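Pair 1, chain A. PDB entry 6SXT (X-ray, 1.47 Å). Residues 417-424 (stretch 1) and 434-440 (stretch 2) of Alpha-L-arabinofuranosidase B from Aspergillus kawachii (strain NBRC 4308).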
# COMPACT_ATOMS: atom_id res chain seq x y z
N HIS A 417 -16.06 5.38 -2.12
CA HIS A 417 -16.07 3.93 -1.85
C HIS A 417 -14.88 3.58 -0.94
O HIS A 417 -15.07 2.85 0.06
CB HIS A 417 -16.00 3.10 -3.12
CG HIS A 417 -17.23 3.20 -3.99
ND1 HIS A 417 -17.23 2.68 -5.26
CD2 HIS A 417 -18.45 3.75 -3.78
CE1 HIS A 417 -18.44 2.86 -5.81
NE2 HIS A 417 -19.19 3.51 -4.95
N GLU A 418 -13.72 4.07 -1.32
CA GLU A 418 -12.47 3.75 -0.55
C GLU A 418 -12.54 4.35 0.84
O GLU A 418 -12.16 3.66 1.83
CB GLU A 418 -11.23 4.25 -1.30
CG GLU A 418 -11.01 3.50 -2.61
CD GLU A 418 -9.70 3.73 -3.34
OE1 GLU A 418 -9.06 4.74 -3.12
OE2 GLU A 418 -9.40 2.90 -4.20
N ASP A 419 -13.05 5.59 0.96
CA ASP A 419 -13.12 6.32 2.25
C ASP A 419 -14.19 5.70 3.15
O ASP A 419 -14.22 6.01 4.35
CB ASP A 419 -13.55 7.78 1.99
CG ASP A 419 -12.59 8.71 1.26
OD1 ASP A 419 -11.38 8.34 1.10
OD2 ASP A 419 -13.04 9.90 0.93
N ALA A 420 -15.07 4.86 2.61
CA ALA A 420 -16.24 4.30 3.33
C ALA A 420 -16.11 2.80 3.56
O ALA A 420 -17.09 2.14 3.92
CB ALA A 420 -17.52 4.63 2.57
N THR A 421 -14.93 2.20 3.32
CA THR A 421 -14.77 0.75 3.47
C THR A 421 -13.89 0.46 4.68
O THR A 421 -12.81 1.05 4.81
CB THR A 421 -14.18 0.15 2.19
OG1 THR A 421 -15.07 0.41 1.11
CG2 THR A 421 -14.01 -1.34 2.28
N PHE A 422 -14.37 -0.43 5.53
CA PHE A 422 -13.68 -0.76 6.80
C PHE A 422 -13.65 -2.27 6.93
O PHE A 422 -14.62 -2.99 6.63
CB PHE A 422 -14.38 -0.09 7.98
CG PHE A 422 -14.32 1.41 7.87
CD1 PHE A 422 -13.27 2.18 8.35
CD2 PHE A 422 -15.34 2.07 7.19
CE1 PHE A 422 -13.21 3.55 8.19
CE2 PHE A 422 -15.30 3.45 7.05
CZ PHE A 422 -14.23 4.19 7.51
N CYS A 423 -12.53 -2.75 7.47
CA CYS A 423 -12.26 -4.18 7.58
C CYS A 423 -12.30 -4.57 9.04
O CYS A 423 -11.52 -4.05 9.84
CB CYS A 423 -10.89 -4.51 7.00
SG CYS A 423 -10.75 -4.02 5.24
N PRO A 424 -13.25 -5.43 9.47
CA PRO A 424 -13.33 -5.81 10.87
C PRO A 424 -12.04 -6.56 11.23
O PRO A 424 -11.54 -7.39 10.43
CB PRO A 424 -14.55 -6.70 10.96
CG PRO A 424 -15.37 -6.30 9.74
CD PRO A 424 -14.36 -5.96 8.68
N SER A 434 -12.57 -4.22 16.14
CA SER A 434 -11.95 -2.95 15.76
C SER A 434 -12.21 -2.80 14.26
O SER A 434 -12.05 -3.78 13.52
CB SER A 434 -10.48 -2.89 16.09
OG SER A 434 -10.30 -3.02 17.52
N LEU A 435 -12.48 -1.60 13.79
CA LEU A 435 -12.83 -1.42 12.36
C LEU A 435 -11.70 -0.64 11.69
O LEU A 435 -11.51 0.57 11.91
CB LEU A 435 -14.17 -0.66 12.29
CG LEU A 435 -15.36 -1.46 12.80
CD1 LEU A 435 -16.62 -0.59 12.84
CD2 LEU A 435 -15.59 -2.64 11.90
N ARG A 436 -10.88 -1.37 10.91
CA ARG A 436 -9.68 -0.79 10.29
C ARG A 436 -10.06 -0.16 8.95
O ARG A 436 -10.73 -0.78 8.18
CB ARG A 436 -8.66 -1.91 10.06
CG ARG A 436 -7.28 -1.41 9.67
CD ARG A 436 -6.23 -2.52 9.57
NE ARG A 436 -6.61 -3.41 8.50
CZ ARG A 436 -7.16 -4.63 8.64
NH1 ARG A 436 -7.38 -5.17 9.82
NH2 ARG A 436 -7.52 -5.32 7.55
N SER A 437 -9.57 1.02 8.67
CA SER A 437 -9.76 1.66 7.36
C SER A 437 -9.13 0.77 6.29
O SER A 437 -7.95 0.46 6.42
CB SER A 437 -9.22 3.03 7.32
OG SER A 437 -9.17 3.54 5.99
N TRP A 438 -9.87 0.41 5.24
CA TRP A 438 -9.26 -0.29 4.10
C TRP A 438 -8.26 0.61 3.40
O TRP A 438 -7.16 0.15 3.04
CB TRP A 438 -10.35 -0.72 3.12
CG TRP A 438 -9.76 -1.39 1.92
CD1 TRP A 438 -9.36 -2.69 1.81
CD2 TRP A 438 -9.36 -0.75 0.70
NE1 TRP A 438 -8.76 -2.90 0.61
CE2 TRP A 438 -8.74 -1.73 -0.10
CE3 TRP A 438 -9.46 0.55 0.23
CZ2 TRP A 438 -8.22 -1.44 -1.35
CZ3 TRP A 438 -8.96 0.84 -1.02
CH2 TRP A 438 -8.29 -0.13 -1.78
N SER A 439 -8.58 1.90 3.19
CA SER A 439 -7.72 2.74 2.35
C SER A 439 -6.51 3.27 3.16
O SER A 439 -5.47 3.55 2.56
CB SER A 439 -8.50 3.85 1.72
OG SER A 439 -9.06 4.69 2.71
N TYR A 440 -6.64 3.39 4.47
CA TYR A 440 -5.57 3.85 5.38
C TYR A 440 -5.47 2.87 6.52
O TYR A 440 -5.98 3.10 7.63
CB TYR A 440 -5.81 5.27 5.92
CG TYR A 440 -5.59 6.39 4.97
CD1 TYR A 440 -6.51 6.66 3.95
CD2 TYR A 440 -4.45 7.21 5.09
CE1 TYR A 440 -6.33 7.75 3.11
CE2 TYR A 440 -4.26 8.26 4.22
CZ TYR A 440 -5.21 8.56 3.29
OH TYR A 440 -5.03 9.64 2.46
O HOH W 1 -11.35 3.34 4.36
O HOH W 2 -9.51 6.81 1.21
O HOH W 3 -8.76 -7.67 10.06

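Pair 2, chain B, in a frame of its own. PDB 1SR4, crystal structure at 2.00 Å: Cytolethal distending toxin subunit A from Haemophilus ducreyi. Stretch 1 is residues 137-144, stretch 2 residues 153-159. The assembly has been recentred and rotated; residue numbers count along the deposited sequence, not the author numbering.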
# COMPACT_ATOMS: atom_id res chain seq x y z
N LYS B 137 22.75 2.56 -15.27
CA LYS B 137 22.92 1.14 -15.58
C LYS B 137 21.55 0.46 -15.65
O LYS B 137 20.91 0.23 -14.61
CB LYS B 137 23.79 0.46 -14.52
CG LYS B 137 25.26 0.87 -14.50
CD LYS B 137 26.01 0.20 -13.35
CE LYS B 137 27.41 0.80 -13.12
NZ LYS B 137 28.03 0.36 -11.82
N LEU B 138 21.11 0.14 -16.86
CA LEU B 138 19.82 -0.52 -17.05
C LEU B 138 19.75 -1.85 -16.30
O LEU B 138 18.68 -2.25 -15.83
CB LEU B 138 19.57 -0.76 -18.55
CG LEU B 138 18.12 -1.04 -18.95
CD1 LEU B 138 17.26 0.17 -18.59
CD2 LEU B 138 18.03 -1.32 -20.46
N ALA B 139 20.89 -2.54 -16.18
CA ALA B 139 20.92 -3.83 -15.47
C ALA B 139 20.54 -3.72 -13.98
O ALA B 139 20.28 -4.73 -13.33
CB ALA B 139 22.31 -4.48 -15.60
N GLN B 140 20.53 -2.51 -13.44
CA GLN B 140 20.14 -2.32 -12.05
C GLN B 140 18.67 -1.87 -11.93
O GLN B 140 18.19 -1.57 -10.83
CB GLN B 140 21.06 -1.29 -11.37
CG GLN B 140 22.48 -1.80 -11.19
CD GLN B 140 23.39 -0.80 -10.51
OE1 GLN B 140 22.98 0.31 -10.16
NE2 GLN B 140 24.64 -1.19 -10.32
N GLU B 141 17.97 -1.85 -13.06
CA GLU B 141 16.56 -1.46 -13.07
C GLU B 141 15.68 -2.69 -13.26
O GLU B 141 15.98 -3.55 -14.09
CB GLU B 141 16.30 -0.46 -14.20
CG GLU B 141 16.89 0.93 -13.96
CD GLU B 141 16.27 1.97 -14.87
OE1 GLU B 141 15.21 2.54 -14.52
OE2 GLU B 141 16.82 2.21 -15.96
N PHE B 142 14.60 -2.75 -12.49
CA PHE B 142 13.68 -3.88 -12.53
C PHE B 142 12.23 -3.44 -12.63
O PHE B 142 11.82 -2.42 -12.08
CB PHE B 142 13.86 -4.75 -11.27
CG PHE B 142 15.23 -5.36 -11.15
CD1 PHE B 142 15.48 -6.64 -11.64
CD2 PHE B 142 16.27 -4.65 -10.57
CE1 PHE B 142 16.76 -7.20 -11.57
CE2 PHE B 142 17.55 -5.20 -10.50
CZ PHE B 142 17.79 -6.49 -11.01
N GLU B 143 11.44 -4.23 -13.35
CA GLU B 143 10.02 -3.97 -13.48
C GLU B 143 9.34 -5.02 -12.60
O GLU B 143 9.60 -6.21 -12.76
CB GLU B 143 9.54 -4.14 -14.93
CG GLU B 143 8.01 -4.02 -15.05
CD GLU B 143 7.48 -3.93 -16.49
OE1 GLU B 143 7.84 -4.79 -17.33
OE2 GLU B 143 6.68 -3.00 -16.76
N LEU B 144 8.51 -4.60 -11.66
CA LEU B 144 7.82 -5.59 -10.84
C LEU B 144 6.41 -5.72 -11.40
O LEU B 144 5.69 -4.73 -11.54
CB LEU B 144 7.78 -5.15 -9.37
CG LEU B 144 9.04 -5.48 -8.56
CD1 LEU B 144 10.26 -4.84 -9.21
CD2 LEU B 144 8.87 -5.00 -7.12
N VAL B 153 6.28 -10.40 -9.52
CA VAL B 153 7.32 -11.13 -10.23
C VAL B 153 8.33 -10.02 -10.55
O VAL B 153 7.93 -8.90 -10.91
CB VAL B 153 6.76 -11.82 -11.49
CG1 VAL B 153 7.88 -12.18 -12.48
CG2 VAL B 153 6.07 -13.10 -11.07
N ILE B 154 9.62 -10.30 -10.36
CA ILE B 154 10.66 -9.29 -10.59
C ILE B 154 11.36 -9.52 -11.93
O ILE B 154 12.05 -10.53 -12.11
CB ILE B 154 11.68 -9.33 -9.47
CG1 ILE B 154 10.97 -9.17 -8.11
CG2 ILE B 154 12.71 -8.24 -9.68
CD1 ILE B 154 11.89 -9.36 -6.89
N LYS B 155 11.17 -8.59 -12.85
CA LYS B 155 11.75 -8.72 -14.18
C LYS B 155 12.93 -7.80 -14.45
O LYS B 155 12.84 -6.58 -14.30
CB LYS B 155 10.65 -8.46 -15.22
CG LYS B 155 11.03 -8.79 -16.65
CD LYS B 155 9.83 -8.53 -17.55
CE LYS B 155 10.05 -9.05 -18.97
NZ LYS B 155 8.89 -8.69 -19.85
N SER B 156 14.06 -8.41 -14.82
CA SER B 156 15.25 -7.63 -15.17
C SER B 156 14.90 -6.91 -16.47
O SER B 156 14.50 -7.54 -17.46
CB SER B 156 16.44 -8.56 -15.41
OG SER B 156 17.48 -7.85 -16.10
N VAL B 157 15.04 -5.59 -16.48
CA VAL B 157 14.74 -4.86 -17.70
C VAL B 157 15.83 -5.06 -18.75
O VAL B 157 15.55 -5.19 -19.95
CB VAL B 157 14.56 -3.36 -17.43
CG1 VAL B 157 14.39 -2.61 -18.74
CG2 VAL B 157 13.33 -3.15 -16.52
N SER B 158 17.09 -5.10 -18.32
CA SER B 158 18.18 -5.28 -19.27
C SER B 158 18.14 -6.67 -19.90
O SER B 158 18.43 -6.83 -21.08
CB SER B 158 19.54 -5.08 -18.59
OG SER B 158 19.74 -6.10 -17.65
N GLN B 159 17.75 -7.68 -19.13
CA GLN B 159 17.70 -9.04 -19.68
C GLN B 159 16.35 -9.49 -20.19
O GLN B 159 16.28 -10.35 -21.07
CB GLN B 159 18.19 -10.06 -18.64
CG GLN B 159 19.67 -9.97 -18.36
CD GLN B 159 20.22 -11.23 -17.73
OE1 GLN B 159 19.61 -12.30 -17.83
NE2 GLN B 159 21.38 -11.13 -17.08
O HOH W 4 17.93 -5.51 -14.64

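Both pairs are two antiparallel strands preceded, in stretch 1, by the end of a helix in pair 1 and a 3-10 segment in pair 2. The N, CA and C atoms of 14 central residues superpose with an RMSD of 0.5 Å. The strand directions differ by 144° in pair 1 and 154° in pair 2. The buried surface is also similar, 603 and 554 Å².

The register is the same. F422(A) pairs with S437(A), C423(A) with R436(A) and P424(A) with L435(A). The matching bridges in pair 2 are F142(B) with S156(B), E143(B) with K155(B) and L144(B) with I154(B). In each pair the middle bridge carries two backbone hydrogen bonds. C423(A) N donates to R436(A) O at 2.8 Å, and R436(A) N donates to C423(A) O at 3.0 Å. In pair 2, E143(B) N to K155(B) O and K155(B) N to E143(B) O are both 2.9 Å. A third bond follows where stretch 2 leaves its strand. W438(A) N donates to T421(A) O at 3.0 Å, and V157(B) N donates to E141(B) O at 3.3 Å.

Both pairs have a phenylalanine here, in the same place and pose. F422(A) and F142(B) both have chi1 in m, and their side-chain centres fall 0.3 Å apart. Each ring meets the paired serine obliquely: CD1 of F422(A) is 3.7 Å from CA of S437(A), and CD1 of F142(B) is 3.7 Å from CA of S156(B). Beside it, the aliphatic partners differ. P424(A) CG lies 4.3 Å from L435(A) CD2, whereas L144(B) CG lies 4.2 Å from I154(B) CG1. I154(B), branched at CB, also brings CG2 to 3.8 Å from CD1 of F142(B).

On the other sheet face, that of C423(A) and R436(A), the chemistry differs. In pair 1, C423(A) CB sits over one face of the R436(A) guanidinium, 3.5 Å from NH2. In pair 2, E143(B) and K155(B) meet through the aliphatic part of the lysine, with E143(B) OE1 4.2 Å from K155(B) CD.

W438(A) and V157(B) occupy one position, and both point toward stretch 1. W438(A) CZ3 is 3.7 Å from E418(A) CG, and W438(A) CD1 is 3.9 Å from C423(A) SG, which lies at the ring edge. V157(B) meets the matching positions with a smaller side chain: its CG1 is 4.0 Å from L138(B) CD1 and its CG2 3.8 Å from E143(B) N.

The serines that end the strands of stretch 2 also match. S437(A) OG accepts from Y440(A) N at 3.0 Å, as S156(B) OG does from Q159(B) N at 3.0 Å. A water joins the stretches in both. Water 1 donates to T421(A) O at 2.8 Å and accepts from S437(A) OG at 2.7 Å. Water 4 donates to E141(B) O at 2.8 Å and is hydrogen-bonded to S156(B) OG at 2.8 Å. Pair 1 adds water 2, which links D419(A) OD1 at 2.4 Å to S439(A) OG at 2.6 Å. At the matching site of pair 2, A139(B) has no polar side chain, and its CB packs 3.7 Å from S158(B) OG.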